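Local coordinates for polycyclic ketone monooxygenase (Myceliophthora thermophila, PDB 5MQ6), which uses FAD and NADPH to insert one oxygen atom next to the carbonyl of ketones, bulky polycyclic ones in particular, giving esters or lactones, at residues S303-R308 against D431-T436; D354-M359 against K425-S430; K390-H395 against P421-R426; Q398-T403 against K415-Y420. All blocks are in the same frame, centred on the assembly; numbering follows the deposited sequence.

Contact 1. Residues S303-R308 against D431-T436; sequences SGVWWR and DEYLQT
V305 carries CG1 anti to its backbone N (chi1 -178°), which leaves CG2 beside that N and facing Y433, while D431 holds CG anti to its carbonyl carbon (chi1 -59°), and its carboxylate meets the backbone of R308. The contact lies beside the NADPH-binding Rossmann-type fold, where strand 305-306 pairs in parallel with strand 428-429 and the chain after 428-429 turns into a short helical stretch. V305 is the apolar centre. Its CG2 meets the Y433 ring obliquely, 3.9 Å from CD2, and the two side chains cross at about a right angle. L434 comes tip to tip from the same helical turn, its CD1 4.1 Å from V305 CB. I282 of helix 279-289 and T277, an NADPH-binding residue, adjoin Y433; T403 and I406 of helix 378-406 adjoin L434. The polar end lies at the strand's exit. D431 OD2 accepts from the backbone N of G309, so the carboxylate grips two successive amides, whereas the guanidinium of R308 turns away to D133 O. The other amide bond, R308 N to D431 OD1, is 3.0 Å long and nearly straight at 169°, its N-H arriving from above the carboxylate plane.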
# COMPACT_ATOMS: atom_id res chain seq x y z
N SER A 303 8.58 13.65 8.33
CA SER A 303 8.71 13.32 6.88
C SER A 303 9.65 14.28 6.15
O SER A 303 9.78 15.49 6.50
CB SER A 303 7.34 13.39 6.18
OG SER A 303 6.56 12.21 6.47
N GLY A 304 10.32 13.75 5.14
CA GLY A 304 10.94 14.58 4.16
C GLY A 304 9.90 15.01 3.14
O GLY A 304 9.42 14.24 2.35
N VAL A 305 9.60 16.27 3.18
CA VAL A 305 8.55 16.88 2.46
C VAL A 305 9.09 17.64 1.25
O VAL A 305 9.72 18.69 1.37
CB VAL A 305 7.75 17.79 3.38
CG1 VAL A 305 6.57 18.42 2.61
CG2 VAL A 305 7.25 17.00 4.55
N TRP A 306 8.82 17.09 0.08
CA TRP A 306 9.30 17.70 -1.17
C TRP A 306 8.16 18.47 -1.82
O TRP A 306 7.08 18.53 -1.25
CB TRP A 306 9.92 16.60 -2.06
CG TRP A 306 10.86 17.02 -3.15
CD1 TRP A 306 10.83 16.57 -4.42
CD2 TRP A 306 11.94 18.00 -3.09
NE1 TRP A 306 11.84 17.14 -5.16
CE2 TRP A 306 12.56 18.01 -4.38
CE3 TRP A 306 12.48 18.84 -2.07
CZ2 TRP A 306 13.65 18.83 -4.69
CZ3 TRP A 306 13.53 19.71 -2.41
CH2 TRP A 306 14.13 19.68 -3.71
N TRP A 307 8.38 19.07 -2.97
CA TRP A 307 7.42 19.92 -3.57
C TRP A 307 6.39 19.08 -4.35
O TRP A 307 6.70 17.98 -4.80
CB TRP A 307 8.08 20.92 -4.50
CG TRP A 307 8.84 20.28 -5.69
CD1 TRP A 307 10.11 19.87 -5.69
CD2 TRP A 307 8.35 20.05 -7.00
NE1 TRP A 307 10.47 19.37 -6.92
CE2 TRP A 307 9.41 19.48 -7.75
CE3 TRP A 307 7.12 20.28 -7.64
CZ2 TRP A 307 9.27 19.12 -9.08
CZ3 TRP A 307 6.99 19.95 -8.95
CH2 TRP A 307 8.04 19.37 -9.67
N ARG A 308 5.17 19.61 -4.45
CA ARG A 308 4.08 18.94 -5.18
C ARG A 308 3.82 19.46 -6.59
O ARG A 308 3.74 18.66 -7.55
CB ARG A 308 2.80 19.02 -4.37
CG ARG A 308 1.53 18.43 -5.00
CD ARG A 308 1.57 16.93 -4.92
NE ARG A 308 2.67 16.36 -5.74
CZ ARG A 308 2.97 15.04 -5.78
NH1 ARG A 308 2.26 14.12 -5.09
NH2 ARG A 308 3.97 14.61 -6.55
N ASP A 431 3.03 21.45 -1.11
CA ASP A 431 3.29 22.88 -1.18
C ASP A 431 2.58 23.72 -0.10
O ASP A 431 2.67 24.92 -0.15
CB ASP A 431 2.93 23.39 -2.58
CG ASP A 431 3.72 22.70 -3.65
OD1 ASP A 431 4.91 22.35 -3.37
OD2 ASP A 431 3.20 22.52 -4.79
N GLU A 432 1.95 23.10 0.88
CA GLU A 432 1.27 23.75 2.00
C GLU A 432 1.66 23.25 3.40
O GLU A 432 1.48 23.96 4.32
CB GLU A 432 -0.24 23.57 1.91
CG GLU A 432 -0.90 23.77 0.55
CD GLU A 432 -2.43 23.47 0.55
OE1 GLU A 432 -2.96 22.69 1.41
OE2 GLU A 432 -3.11 24.02 -0.34
N TYR A 433 2.15 22.02 3.58
CA TYR A 433 2.33 21.51 4.91
C TYR A 433 3.37 22.25 5.75
O TYR A 433 3.16 22.56 6.92
CB TYR A 433 2.76 20.05 4.81
CG TYR A 433 3.13 19.35 6.07
CD1 TYR A 433 2.16 18.93 6.98
CD2 TYR A 433 4.49 19.08 6.39
CE1 TYR A 433 2.53 18.25 8.14
CE2 TYR A 433 4.88 18.37 7.51
CZ TYR A 433 3.90 17.97 8.41
OH TYR A 433 4.30 17.27 9.51
N LEU A 434 4.53 22.49 5.18
CA LEU A 434 5.62 23.13 5.93
C LEU A 434 5.20 24.57 6.34
O LEU A 434 5.33 24.96 7.54
CB LEU A 434 6.92 23.09 5.11
CG LEU A 434 7.51 21.69 4.94
CD1 LEU A 434 8.66 21.71 3.94
CD2 LEU A 434 7.93 21.09 6.26
N GLN A 435 4.61 25.27 5.37
CA GLN A 435 4.12 26.66 5.51
C GLN A 435 3.11 26.73 6.65
O GLN A 435 2.98 27.77 7.24
CB GLN A 435 3.35 27.15 4.25
CG GLN A 435 4.10 27.37 2.91
CD GLN A 435 4.60 26.07 2.23
OE1 GLN A 435 4.34 24.93 2.68
NE2 GLN A 435 5.31 26.24 1.12
N THR A 436 2.35 25.65 6.87
CA THR A 436 1.32 25.55 7.93
C THR A 436 1.87 25.77 9.31
O THR A 436 1.23 26.44 10.16
CB THR A 436 0.57 24.19 7.90
OG1 THR A 436 -0.00 24.04 6.62
CG2 THR A 436 -0.55 24.12 8.91

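Contact 2. Residues D354-M359 against K425-S430; sequences DGWTEM and KRPTFS. With NDP (NADPH dihydro-nicotinamide-adenine-dinucleotide phosphate), chain C.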
# COMPACT_ATOMS: atom_id res chain seq x y z
N ASP A 354 7.96 15.50 -12.18
CA ASP A 354 7.61 15.98 -10.89
C ASP A 354 8.64 15.52 -9.89
O ASP A 354 9.70 15.01 -10.26
CB ASP A 354 6.15 15.59 -10.57
CG ASP A 354 5.98 14.13 -10.14
OD1 ASP A 354 6.95 13.36 -10.15
OD2 ASP A 354 4.84 13.78 -9.77
N GLY A 355 8.32 15.68 -8.61
CA GLY A 355 9.26 15.42 -7.56
C GLY A 355 9.75 14.00 -7.42
O GLY A 355 10.80 13.81 -6.85
N TRP A 356 8.96 13.02 -7.90
CA TRP A 356 9.40 11.64 -7.90
C TRP A 356 10.60 11.39 -8.83
O TRP A 356 11.30 10.44 -8.65
CB TRP A 356 8.27 10.74 -8.41
CG TRP A 356 7.14 10.50 -7.41
CD1 TRP A 356 5.89 11.09 -7.42
CD2 TRP A 356 7.13 9.54 -6.34
NE1 TRP A 356 5.11 10.53 -6.40
CE2 TRP A 356 5.86 9.60 -5.72
CE3 TRP A 356 8.07 8.67 -5.84
CZ2 TRP A 356 5.52 8.81 -4.62
CZ3 TRP A 356 7.75 7.89 -4.77
CH2 TRP A 356 6.46 7.96 -4.15
N THR A 357 10.81 12.25 -9.82
CA THR A 357 11.88 12.08 -10.81
C THR A 357 13.22 12.66 -10.33
O THR A 357 14.18 12.68 -11.10
CB THR A 357 11.45 12.67 -12.19
OG1 THR A 357 11.32 14.10 -12.11
CG2 THR A 357 10.15 12.12 -12.60
N GLU A 358 13.28 13.11 -9.07
CA GLU A 358 14.44 13.76 -8.49
C GLU A 358 15.07 12.99 -7.34
O GLU A 358 15.80 13.58 -6.51
CB GLU A 358 14.07 15.17 -7.96
CG GLU A 358 13.75 16.14 -9.04
CD GLU A 358 13.34 17.53 -8.51
OE1 GLU A 358 14.02 18.50 -8.83
OE2 GLU A 358 12.37 17.68 -7.82
N MET A 359 14.78 11.70 -7.28
CA MET A 359 15.19 10.87 -6.15
C MET A 359 15.68 9.48 -6.64
O MET A 359 15.09 8.42 -6.33
CB MET A 359 14.02 10.79 -5.17
CG MET A 359 12.68 10.55 -5.78
SD MET A 359 11.45 10.38 -4.43
CE MET A 359 11.43 12.02 -3.75
N LYS A 425 11.64 5.80 4.09
CA LYS A 425 10.24 6.07 4.27
C LYS A 425 9.68 6.48 2.96
O LYS A 425 10.41 6.91 2.05
CB LYS A 425 9.99 7.29 5.19
CG LYS A 425 10.63 7.25 6.54
CD LYS A 425 10.00 6.23 7.50
CE LYS A 425 10.11 6.65 8.98
NZ LYS A 425 9.16 5.85 9.82
N ARG A 426 8.36 6.46 2.89
CA ARG A 426 7.71 6.93 1.66
C ARG A 426 7.94 8.46 1.53
O ARG A 426 7.81 9.22 2.48
CB ARG A 426 6.23 6.56 1.48
CG ARG A 426 5.91 6.54 -0.04
CD ARG A 426 4.55 6.02 -0.36
NE ARG A 426 3.96 6.43 -1.63
CZ ARG A 426 3.93 5.67 -2.74
NH1 ARG A 426 4.56 4.49 -2.83
NH2 ARG A 426 3.29 6.07 -3.82
N PRO A 427 8.42 8.90 0.37
CA PRO A 427 8.53 10.37 0.25
C PRO A 427 7.11 10.98 0.17
O PRO A 427 6.17 10.29 -0.25
CB PRO A 427 9.28 10.56 -1.08
CG PRO A 427 9.32 9.22 -1.74
CD PRO A 427 9.15 8.19 -0.68
N THR A 428 7.01 12.24 0.57
CA THR A 428 5.72 12.99 0.67
C THR A 428 5.94 14.25 -0.03
O THR A 428 7.09 14.70 -0.18
CB THR A 428 5.34 13.28 2.12
OG1 THR A 428 6.32 14.18 2.70
CG2 THR A 428 5.34 11.99 2.89
N PHE A 429 4.86 14.80 -0.57
CA PHE A 429 4.97 15.95 -1.45
C PHE A 429 3.89 16.91 -1.03
O PHE A 429 2.75 16.51 -0.89
CB PHE A 429 4.79 15.55 -2.89
CG PHE A 429 5.71 14.43 -3.34
CD1 PHE A 429 5.35 13.07 -3.11
CD2 PHE A 429 6.89 14.69 -4.02
CE1 PHE A 429 6.17 12.03 -3.47
CE2 PHE A 429 7.73 13.61 -4.39
CZ PHE A 429 7.35 12.29 -4.11
N SER A 430 4.24 18.18 -0.78
CA SER A 430 3.30 19.17 -0.39
C SER A 430 3.88 20.58 -0.55
O SER A 430 5.07 20.85 -0.15
CB SER A 430 2.92 18.99 1.08
OG SER A 430 1.94 19.99 1.39
PA NDP C . 2.31 6.15 8.31
O1A NDP C . 2.46 4.73 8.95
O2A NDP C . 3.10 6.59 7.11
O5B NDP C . 2.44 7.21 9.51
C5B NDP C . 2.02 6.93 10.84
C4B NDP C . 2.61 8.08 11.64
O4B NDP C . 2.28 7.92 13.04
C3B NDP C . 4.13 8.13 11.50
O3B NDP C . 4.53 9.49 11.21
C2B NDP C . 4.55 7.61 12.86
O2B NDP C . 5.89 8.02 13.27
C1B NDP C . 3.46 8.13 13.76
N9A NDP C . 3.45 7.40 15.04
C8A NDP C . 3.40 6.05 15.25
N7A NDP C . 3.45 5.77 16.56
C5A NDP C . 3.54 6.98 17.16
C6A NDP C . 3.65 7.42 18.55
N6A NDP C . 3.67 6.49 19.49
N1A NDP C . 3.72 8.74 18.79
C2A NDP C . 3.71 9.70 17.80
N3A NDP C . 3.62 9.40 16.50
C4A NDP C . 3.54 8.06 16.17
O3 NDP C . 0.79 6.39 7.88
PN NDP C . 0.12 7.43 6.80
O1N NDP C . -1.42 7.17 6.92
O2N NDP C . 0.59 8.85 7.02
O5D NDP C . 0.66 6.94 5.35
C5D NDP C . 0.51 5.52 5.01
C4D NDP C . 0.73 5.28 3.52
O4D NDP C . -0.36 5.83 2.75
C3D NDP C . 1.91 6.12 3.03
O3D NDP C . 3.25 5.74 3.52
C2D NDP C . 1.62 6.21 1.51
O2D NDP C . 1.98 4.96 0.84
C1D NDP C . 0.13 6.53 1.54
P2B NDP C . 7.16 7.08 12.90
O1X NDP C . 6.70 5.66 13.27
O2X NDP C . 8.31 7.46 13.81
O3X NDP C . 7.53 7.39 11.45
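The guanidinium of R426, covered on one face by W356, is gripped by two acceptors: NE forms a salt bridge with D133, an FAD-binding residue, and NH1 bonds to A539 O. Indole NE1 of W356 bonds to D133 as well, at its backbone O. W356 CH2 sits over the centre of the guanidinium, 3.6 Å above its plane; ring and guanidinium planes are 67° apart, so this is not a flat stack. R426 runs extended from CG to NE, and its CD lies 3.0 Å from ribose O2D of NADPH, so the side chain bridges the surroundings of both cofactors. The preceding residue, K425, donates from NZ to O3X on the 2'-phosphate of NADPH at 2.8 Å and also to the carbonyl oxygen of P598. Recognition of this phosphate distinguishes NADPH from NADH. F429 reaches W356 from another direction. Its CZ is centred over one indole face, and CE1 approaches W356 CE2 to 3.3 Å, with the planes of the phenyl and the five-membered ring inclined at 42°. P427 CG lies obliquely against the indole, 3.7 Å from CZ3, and M359 places SD 3.6 Å from the same P427 CG. At the start of the 3-10 turn, D354 OD1 accepts from W356 N in an Asx turn. L336 and L340 of helix 328-340 pack on W356, while strand 428-429, which carries F429, pairs with strand 305-306, and T428 touches I282 of helix 279-289.

Contact 3. Residues K390-H395 against P421-R426; sequences KLDLPH and PTWCKR. With NDP (NADPH dihydro-nicotinamide-adenine-dinucleotide phosphate), chain C.
D392 and T422 form the tight part of this contact: the carboxylate of the helix residue takes two donors from the loop residue. T422 OG1 donates to D392 OD1 at 2.6 Å, on the syn lone pair, and T422 N donates to OD2 at 3.0 Å, nearly straight (171°) but from above the carboxylate plane. D392 CG stands anti to its backbone N (chi1 -161°), directing the group from helix 378-406 across to the loop. OD2 also lies 3.4 Å from P421 CA. Around this polar pair the packing is looser. H395, one turn further along the helix, turns its ring edge to T422, with CD2 3.5 Å from OG1 near the ring plane. The W423 ring meets D392 CB obliquely, CZ3 at 4.0 Å, while P421 CB sits over the centre of one indole face and the indole NE1 donates to S592 O. T422 is partly exposed, and its OG1 is also hydrogen-bonded to a glycerol, probably from the crystallisation liquor. Residues 422-424 have helical backbone angles, and C424 N donates to P421 O. A helix Asp receiving both the backbone N-H and the hydroxyl of one Thr is a bidentate arrangement, one side-chain and one backbone bond; here it joins a long helix to the loop that carries the C424-C596 disulfide and then K425 of the NADPH site.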
# COMPACT_ATOMS: atom_id res chain seq x y z
N LYS A 390 25.94 8.14 -1.55
CA LYS A 390 26.43 9.23 -2.39
C LYS A 390 25.39 9.62 -3.39
O LYS A 390 25.22 10.79 -3.61
CB LYS A 390 27.70 8.88 -3.16
CG LYS A 390 28.98 8.74 -2.34
CD LYS A 390 30.23 8.96 -3.24
CE LYS A 390 31.19 7.76 -3.35
NZ LYS A 390 32.39 7.90 -2.48
N LEU A 391 24.70 8.67 -4.01
CA LEU A 391 23.62 9.03 -4.89
C LEU A 391 22.50 9.87 -4.26
O LEU A 391 21.96 10.83 -4.86
CB LEU A 391 23.03 7.75 -5.48
CG LEU A 391 22.01 7.88 -6.59
CD1 LEU A 391 22.59 8.64 -7.80
CD2 LEU A 391 21.54 6.43 -6.92
N ASP A 392 22.15 9.54 -3.03
CA ASP A 392 21.08 10.23 -2.33
C ASP A 392 21.40 11.62 -1.79
O ASP A 392 20.48 12.45 -1.52
CB ASP A 392 20.60 9.39 -1.18
CG ASP A 392 19.25 9.81 -0.71
OD1 ASP A 392 18.38 10.05 -1.56
OD2 ASP A 392 19.06 9.93 0.52
N LEU A 393 22.68 11.86 -1.54
CA LEU A 393 23.11 13.03 -0.84
C LEU A 393 22.53 14.35 -1.42
O LEU A 393 21.99 15.16 -0.66
CB LEU A 393 24.63 13.07 -0.78
CG LEU A 393 25.22 14.39 -0.33
CD1 LEU A 393 24.87 14.62 1.09
CD2 LEU A 393 26.72 14.29 -0.49
N PRO A 394 22.60 14.54 -2.73
CA PRO A 394 22.12 15.81 -3.22
C PRO A 394 20.60 16.02 -3.00
O PRO A 394 20.18 17.12 -2.55
CB PRO A 394 22.44 15.76 -4.71
CG PRO A 394 23.57 14.80 -4.83
CD PRO A 394 23.36 13.79 -3.77
N HIS A 395 19.78 15.02 -3.30
CA HIS A 395 18.37 15.26 -3.09
C HIS A 395 18.07 15.45 -1.59
O HIS A 395 17.29 16.34 -1.18
CB HIS A 395 17.52 14.12 -3.59
CG HIS A 395 16.06 14.26 -3.25
ND1 HIS A 395 15.25 15.24 -3.78
CD2 HIS A 395 15.27 13.56 -2.41
CE1 HIS A 395 14.02 15.11 -3.32
NE2 HIS A 395 14.01 14.10 -2.49
N PRO A 421 18.17 8.43 4.86
CA PRO A 421 18.12 8.33 3.40
C PRO A 421 16.68 8.33 2.84
O PRO A 421 15.76 7.82 3.47
CB PRO A 421 18.75 6.98 3.12
CG PRO A 421 19.53 6.64 4.34
CD PRO A 421 18.85 7.30 5.48
N THR A 422 16.50 8.93 1.68
CA THR A 422 15.22 9.05 1.01
C THR A 422 14.49 7.69 0.95
O THR A 422 13.29 7.62 1.12
CB THR A 422 15.39 9.58 -0.44
OG1 THR A 422 16.19 10.81 -0.48
CG2 THR A 422 14.04 9.87 -1.05
N TRP A 423 15.22 6.61 0.67
CA TRP A 423 14.61 5.31 0.59
C TRP A 423 14.00 4.68 1.90
O TRP A 423 13.33 3.68 1.77
CB TRP A 423 15.57 4.35 -0.08
CG TRP A 423 16.77 3.96 0.75
CD1 TRP A 423 16.79 3.07 1.78
CD2 TRP A 423 18.11 4.46 0.61
NE1 TRP A 423 18.06 2.95 2.26
CE2 TRP A 423 18.89 3.78 1.57
CE3 TRP A 423 18.73 5.36 -0.27
CZ2 TRP A 423 20.27 4.00 1.71
CZ3 TRP A 423 20.11 5.59 -0.13
CH2 TRP A 423 20.87 4.89 0.85
N CYS A 424 14.22 5.24 3.10
CA CYS A 424 13.78 4.62 4.35
C CYS A 424 12.30 4.83 4.71
O CYS A 424 11.80 4.14 5.59
CB CYS A 424 14.61 5.13 5.53
SG CYS A 424 16.33 4.62 5.51
N LYS A 425 11.64 5.80 4.09
CA LYS A 425 10.24 6.07 4.27
C LYS A 425 9.68 6.48 2.96
O LYS A 425 10.41 6.91 2.05
CB LYS A 425 9.99 7.29 5.19
CG LYS A 425 10.63 7.25 6.54
CD LYS A 425 10.00 6.23 7.50
CE LYS A 425 10.11 6.65 8.98
NZ LYS A 425 9.16 5.85 9.82
N ARG A 426 8.36 6.46 2.89
CA ARG A 426 7.71 6.93 1.66
C ARG A 426 7.94 8.46 1.53
O ARG A 426 7.81 9.22 2.48
CB ARG A 426 6.23 6.56 1.48
CG ARG A 426 5.91 6.54 -0.04
CD ARG A 426 4.55 6.02 -0.36
NE ARG A 426 3.96 6.43 -1.63
CZ ARG A 426 3.93 5.67 -2.74
NH1 ARG A 426 4.56 4.49 -2.83
NH2 ARG A 426 3.29 6.07 -3.82
PA NDP C . 2.31 6.15 8.31
O1A NDP C . 2.46 4.73 8.95
O2A NDP C . 3.10 6.59 7.11
O5B NDP C . 2.44 7.21 9.51
C5B NDP C . 2.02 6.93 10.84
C4B NDP C . 2.61 8.08 11.64
O4B NDP C . 2.28 7.92 13.04
C3B NDP C . 4.13 8.13 11.50
O3B NDP C . 4.53 9.49 11.21
C2B NDP C . 4.55 7.61 12.86
O2B NDP C . 5.89 8.02 13.27
C1B NDP C . 3.46 8.13 13.76
N9A NDP C . 3.45 7.40 15.04
C8A NDP C . 3.40 6.05 15.25
N7A NDP C . 3.45 5.77 16.56
C5A NDP C . 3.54 6.98 17.16
C6A NDP C . 3.65 7.42 18.55
N6A NDP C . 3.67 6.49 19.49
N1A NDP C . 3.72 8.74 18.79
C2A NDP C . 3.71 9.70 17.80
N3A NDP C . 3.62 9.40 16.50
C4A NDP C . 3.54 8.06 16.17
O3 NDP C . 0.79 6.39 7.88
PN NDP C . 0.12 7.43 6.80
O1N NDP C . -1.42 7.17 6.92
O2N NDP C . 0.59 8.85 7.02
O5D NDP C . 0.66 6.94 5.35
C5D NDP C . 0.51 5.52 5.01
C4D NDP C . 0.73 5.28 3.52
O4D NDP C . -0.36 5.83 2.75
C3D NDP C . 1.91 6.12 3.03
O3D NDP C . 3.25 5.74 3.52
C2D NDP C . 1.62 6.21 1.51
O2D NDP C . 1.98 4.96 0.84
C1D NDP C . 0.13 6.53 1.54
P2B NDP C . 7.16 7.08 12.90
O1X NDP C . 6.70 5.66 13.27
O2X NDP C . 8.31 7.46 13.81
O3X NDP C . 7.53 7.39 11.45

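Contact 4. Residues Q398-T403 against K415-Y420; sequences QVRART and KLKAWY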
# COMPACT_ATOMS: atom_id res chain seq x y z
N GLN A 398 18.82 18.87 -0.44
CA GLN A 398 17.77 19.79 -0.91
C GLN A 398 16.49 19.72 -0.11
O GLN A 398 15.86 20.72 0.09
CB GLN A 398 17.44 19.64 -2.37
CG GLN A 398 18.71 20.01 -3.18
CD GLN A 398 18.40 20.33 -4.61
OE1 GLN A 398 17.41 19.86 -5.16
NE2 GLN A 398 19.21 21.20 -5.21
N VAL A 399 16.09 18.54 0.31
CA VAL A 399 14.86 18.45 1.09
C VAL A 399 14.98 19.22 2.40
O VAL A 399 14.07 19.93 2.78
CB VAL A 399 14.48 17.01 1.38
CG1 VAL A 399 13.14 16.93 2.18
CG2 VAL A 399 14.32 16.21 0.09
N ARG A 400 16.10 19.05 3.10
CA ARG A 400 16.34 19.77 4.37
C ARG A 400 16.44 21.27 4.20
O ARG A 400 15.96 22.06 5.05
CB ARG A 400 17.60 19.28 5.02
CG ARG A 400 17.57 17.91 5.75
CD ARG A 400 19.05 17.45 5.98
NE ARG A 400 18.96 16.09 5.80
CZ ARG A 400 19.64 15.22 5.11
NH1 ARG A 400 20.82 15.37 4.49
NH2 ARG A 400 19.05 14.06 5.15
N ALA A 401 17.05 21.66 3.11
CA ALA A 401 17.20 23.09 2.80
C ALA A 401 15.86 23.73 2.47
O ALA A 401 15.61 24.90 2.84
CB ALA A 401 18.11 23.21 1.59
N ARG A 402 15.01 22.98 1.75
CA ARG A 402 13.69 23.45 1.43
C ARG A 402 12.96 23.73 2.74
O ARG A 402 12.29 24.78 2.92
CB ARG A 402 12.89 22.43 0.56
CG ARG A 402 11.53 22.97 0.25
CD ARG A 402 10.82 22.54 -1.05
NE ARG A 402 9.78 21.79 -0.58
CZ ARG A 402 8.48 21.96 -0.58
NH1 ARG A 402 7.78 22.74 -1.34
NH2 ARG A 402 7.88 21.08 0.12
N THR A 403 13.09 22.81 3.67
CA THR A 403 12.43 22.93 4.98
C THR A 403 12.99 24.14 5.70
O THR A 403 12.25 24.95 6.21
CB THR A 403 12.65 21.64 5.81
OG1 THR A 403 11.95 20.55 5.18
CG2 THR A 403 12.15 21.76 7.21
N LYS A 415 13.18 20.72 13.98
CA LYS A 415 12.40 19.53 14.32
C LYS A 415 11.70 18.90 13.10
O LYS A 415 11.34 17.72 13.14
CB LYS A 415 11.36 19.89 15.39
CG LYS A 415 12.01 20.12 16.72
CD LYS A 415 11.07 20.90 17.61
CE LYS A 415 11.63 20.94 19.03
NZ LYS A 415 10.77 21.81 19.88
N LEU A 416 11.54 19.66 12.04
CA LEU A 416 10.84 19.19 10.86
C LEU A 416 11.73 18.56 9.81
O LEU A 416 11.23 18.02 8.83
CB LEU A 416 10.03 20.31 10.28
CG LEU A 416 8.73 20.63 11.05
CD1 LEU A 416 8.12 21.92 10.54
CD2 LEU A 416 7.71 19.46 10.91
N LYS A 417 13.04 18.67 10.03
CA LYS A 417 14.06 18.17 9.15
C LYS A 417 14.18 16.69 9.38
O LYS A 417 14.28 16.25 10.55
CB LYS A 417 15.41 18.85 9.41
CG LYS A 417 15.50 20.12 8.57
CD LYS A 417 16.90 20.68 8.50
CE LYS A 417 17.09 21.69 9.58
NZ LYS A 417 18.39 22.38 9.30
N ALA A 418 14.17 15.92 8.29
CA ALA A 418 14.38 14.49 8.42
C ALA A 418 15.80 14.14 8.06
O ALA A 418 16.33 14.68 7.07
CB ALA A 418 13.40 13.75 7.53
N TRP A 419 16.38 13.23 8.86
CA TRP A 419 17.75 12.81 8.77
C TRP A 419 17.85 11.30 8.56
O TRP A 419 18.31 10.56 9.41
CB TRP A 419 18.47 13.15 10.07
CG TRP A 419 18.53 14.58 10.30
CD1 TRP A 419 17.67 15.29 11.07
CD2 TRP A 419 19.45 15.52 9.73
NE1 TRP A 419 17.99 16.62 11.04
CE2 TRP A 419 19.07 16.81 10.20
CE3 TRP A 419 20.55 15.40 8.89
CZ2 TRP A 419 19.80 17.98 9.92
CZ3 TRP A 419 21.28 16.60 8.58
CH2 TRP A 419 20.89 17.86 9.09
N TYR A 420 17.44 10.89 7.40
CA TYR A 420 17.58 9.51 6.98
C TYR A 420 17.61 9.49 5.46
O TYR A 420 17.07 10.39 4.86
CB TYR A 420 16.39 8.64 7.45
CG TYR A 420 15.04 9.23 7.27
CD1 TYR A 420 14.38 9.23 6.03
CD2 TYR A 420 14.38 9.79 8.34
CE1 TYR A 420 13.10 9.77 5.88
CE2 TYR A 420 13.11 10.31 8.22
CZ TYR A 420 12.50 10.30 7.00
OH TYR A 420 11.33 10.89 6.92
O HOH W 1 11.07 18.01 5.54
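R400 and W419 meet where helix 378-406 faces the chain leaving helix 410-416, two consecutive helices joined by a short link. R400 CG lies anti to the carbonyl carbon (chi1 -77°), and further out the chain bends at chi3. R400 CB first packs on K417 CD at 3.8 Å, the two side chains crossing at about a right angle. Its CD then comes over the six-membered ring of W419, 3.7 Å from the centroid, a CH-pi contact. The guanidinium lies flat on the same indole, planes 8° apart and centres 4.6 Å apart, with W419 CE3 over the guanidinium face, offset toward its rim. R400 NE donates to A418 O at 3.2 Å, an almost straight bond (170°) in the guanidinium plane; a weak bond from NH2 reaches the same oxygen. E397 forms a salt bridge with R400 NH1, and Y26 bonds to NH2. One turn on, T403 CG2 lies 4.0 Å from both L416 CB and K417 CG, and a water donates to T403 OG1 and L416 O; K417 NZ pairs with D404. With stacking on its face and acceptors around its edge, the R400 guanidinium is restrained in both position and rotation, and the nearby E397 carboxylate probably helps keep its charge balanced.

How the contacts relate
The four contacts lie on one side of the chain's centre, their own centres 10 to 17 Å apart, contacts 1 and 3 being the most distant pair. Contact 4 closes the shortest loop, contact 3 spans it, and contacts 2 and 1 enclose progressively longer stretches. Contacts 3 and 4 both use helix 378-406; contacts 1 and 2 meet at the two-stranded parallel sheet of 305-306 and 428-429. E358 joins contact 2 to W306 and W307 of contact 1, while R402 of contact 4 reaches V305 O and S430 O. Residues K425 and R426, common to contacts 2 and 3, bring this largely helical insertion up to NADPH.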